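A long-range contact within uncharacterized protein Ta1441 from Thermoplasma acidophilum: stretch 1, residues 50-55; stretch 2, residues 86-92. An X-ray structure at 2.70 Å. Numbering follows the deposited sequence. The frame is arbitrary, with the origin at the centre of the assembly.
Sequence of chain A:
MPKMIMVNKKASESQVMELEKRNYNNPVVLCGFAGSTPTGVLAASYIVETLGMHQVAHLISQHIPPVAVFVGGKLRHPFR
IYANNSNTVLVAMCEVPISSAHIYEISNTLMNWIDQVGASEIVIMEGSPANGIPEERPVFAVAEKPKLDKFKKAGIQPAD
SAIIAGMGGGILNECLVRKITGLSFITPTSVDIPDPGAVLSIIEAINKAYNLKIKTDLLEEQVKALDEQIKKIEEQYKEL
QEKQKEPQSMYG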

# COMPACT_ATOMS: atom_id res chain seq x y z
N THR A 50 19.88 -41.19 -1.49
CA THR A 50 20.33 -42.18 -0.52
C THR A 50 19.69 -41.98 0.87
O THR A 50 19.49 -42.92 1.55
N LEU A 51 19.25 -40.80 1.26
CA LEU A 51 18.47 -40.75 2.49
C LEU A 51 17.00 -40.96 2.18
O LEU A 51 16.16 -41.04 3.08
N GLY A 52 16.67 -41.10 0.90
CA GLY A 52 15.28 -41.40 0.53
C GLY A 52 14.41 -40.24 0.91
O GLY A 52 13.37 -40.41 1.49
N MET A 53 14.88 -39.04 0.60
CA MET A 53 14.24 -37.84 1.03
C MET A 53 13.08 -37.66 0.06
O MET A 53 13.03 -38.31 -0.99
N HIS A 54 12.18 -36.74 0.41
CA HIS A 54 10.94 -36.51 -0.28
C HIS A 54 10.87 -35.02 -0.61
O HIS A 54 11.45 -34.16 0.08
N GLN A 55 10.14 -34.69 -1.68
CA GLN A 55 10.08 -33.28 -2.08
C GLN A 55 9.20 -32.45 -1.13
O GLN A 55 8.21 -32.91 -0.67
N SER A 86 12.46 -37.45 9.25
CA SER A 86 12.36 -36.77 10.53
C SER A 86 12.37 -35.29 10.36
O SER A 86 12.27 -34.58 11.33
N ASN A 87 12.52 -34.81 9.14
CA ASN A 87 12.67 -33.38 8.91
C ASN A 87 13.82 -32.77 9.75
O ASN A 87 13.70 -31.71 10.33
N THR A 88 14.93 -33.50 9.76
CA THR A 88 16.20 -33.08 10.34
C THR A 88 17.31 -32.79 9.33
O THR A 88 18.35 -32.29 9.70
N VAL A 89 17.11 -33.10 8.05
CA VAL A 89 18.10 -32.76 7.04
C VAL A 89 17.31 -32.29 5.82
O VAL A 89 16.42 -32.99 5.34
N LEU A 90 17.63 -31.10 5.35
CA LEU A 90 17.06 -30.68 4.12
C LEU A 90 18.15 -30.67 3.07
O LEU A 90 19.36 -30.54 3.38
N VAL A 91 17.74 -30.81 1.82
CA VAL A 91 18.64 -30.55 0.70
C VAL A 91 18.01 -29.56 -0.27
O VAL A 91 16.85 -29.67 -0.63
N ALA A 92 18.78 -28.55 -0.64
CA ALA A 92 18.35 -27.56 -1.56
C ALA A 92 19.24 -27.78 -2.74
O ALA A 92 20.46 -27.82 -2.58

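No hydrogen bond joins these two stretches; Met-53 contributes the largest share of the contact, and it lies beside a strand running nearly perpendicular to its own segment, with end-to-end directions 96° apart. The backbones stay well separated, the nearest CA atoms being those of Met-53 and Leu-90 at 8.3 Å, so side chains must fill the space between.

Met-53 is buried and points its CA-to-CB bond toward the strand. With chi1 m and chi2 t the chain is extended, and a chi3 of 97°, between wells, carries CE from beside Val-91 toward Val-89. A long, unbranched and flexible side chain suits this gap. SD of Met-53 lies 3.5 Å from CG2 of Val-91, and CE of Met-53 lies 4.0 Å from CG1 of Val-89. CE of Met-53 is also modelled only 2.9 Å from the carbonyl O of Val-89, a clash in the model, on which nothing should be rested.

Val-89 and Val-91, both with chi1 t, point toward the first stretch, while Leu-90 between them points away, as the alternation of a strand requires. Beta-branched valines are at home in extended backbone, and their compact methyls give Met-53 an apolar surface. Leu-51, with chi1 m and chi2 t, adds to the same apolar patch: CD1 of Leu-51 reaches CG1 of Val-89 at 4.3 Å. After it comes Gly-52, whose positive phi favours glycine, as the chain leaves the helix and turns into Met-53.

The polar side is looser. His-54 (chi1 p) and Asn-87 (chi1 m) both set out sideways, but their ends draw nearer the opposing stretch. Both are partly exposed, which suits polar side chains, and Asn-87 adopts a left-handed phi/psi of 53/44 that asparagine tolerates better than most non-glycine residues. NE2 of His-54 and OD1 of Asn-87 stand 4.4 Å apart, with the oxygen at the edge of the ring near its plane, too far for a hydrogen bond.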

# COMPACT_ATOMS: atom_id res chain seq x y z
CB THR A 50 21.88 -42.46 -0.56
OG1 THR A 50 22.46 -42.38 0.75
CG2 THR A 50 22.62 -41.54 -1.48
CB LEU A 51 18.66 -39.44 3.24
CG LEU A 51 20.06 -39.15 3.86
CD1 LEU A 51 20.00 -37.74 4.55
CD2 LEU A 51 20.56 -40.23 4.78
CB MET A 53 15.21 -36.68 0.91
CG MET A 53 16.45 -36.78 1.77
SD MET A 53 17.56 -35.40 1.52
CE MET A 53 17.06 -34.39 2.88
CB HIS A 54 9.73 -36.98 0.59
CG HIS A 54 9.52 -36.19 1.85
ND1 HIS A 54 9.95 -36.62 3.09
CD2 HIS A 54 8.94 -34.98 2.07
CE1 HIS A 54 9.65 -35.72 4.02
NE2 HIS A 54 9.02 -34.72 3.43
CB GLN A 55 9.61 -33.16 -3.52
CG GLN A 55 10.29 -31.96 -4.17
CD GLN A 55 9.71 -31.53 -5.48
OE1 GLN A 55 9.34 -32.35 -6.33
NE2 GLN A 55 9.67 -30.23 -5.68
CB SER A 86 13.55 -37.15 11.34
OG SER A 86 14.11 -38.29 10.71
CB ASN A 87 11.33 -32.69 9.08
CG ASN A 87 10.30 -33.17 8.06
OD1 ASN A 87 10.03 -32.49 7.07
ND2 ASN A 87 9.75 -34.36 8.27
CB THR A 88 16.75 -34.17 11.26
OG1 THR A 88 16.41 -35.44 10.70
CG2 THR A 88 16.15 -34.07 12.66
CB VAL A 89 18.96 -33.99 6.60
CG1 VAL A 89 19.95 -33.59 5.51
CG2 VAL A 89 19.67 -34.65 7.78
CB LEU A 90 16.45 -29.28 4.27
CG LEU A 90 15.37 -29.05 5.33
CD1 LEU A 90 14.89 -27.65 5.20
CD2 LEU A 90 14.21 -29.96 5.22
CB VAL A 91 19.04 -31.82 -0.08
CG1 VAL A 91 19.72 -31.38 -1.40
CG2 VAL A 91 19.89 -32.82 0.84
CB ALA A 92 18.55 -26.19 -0.96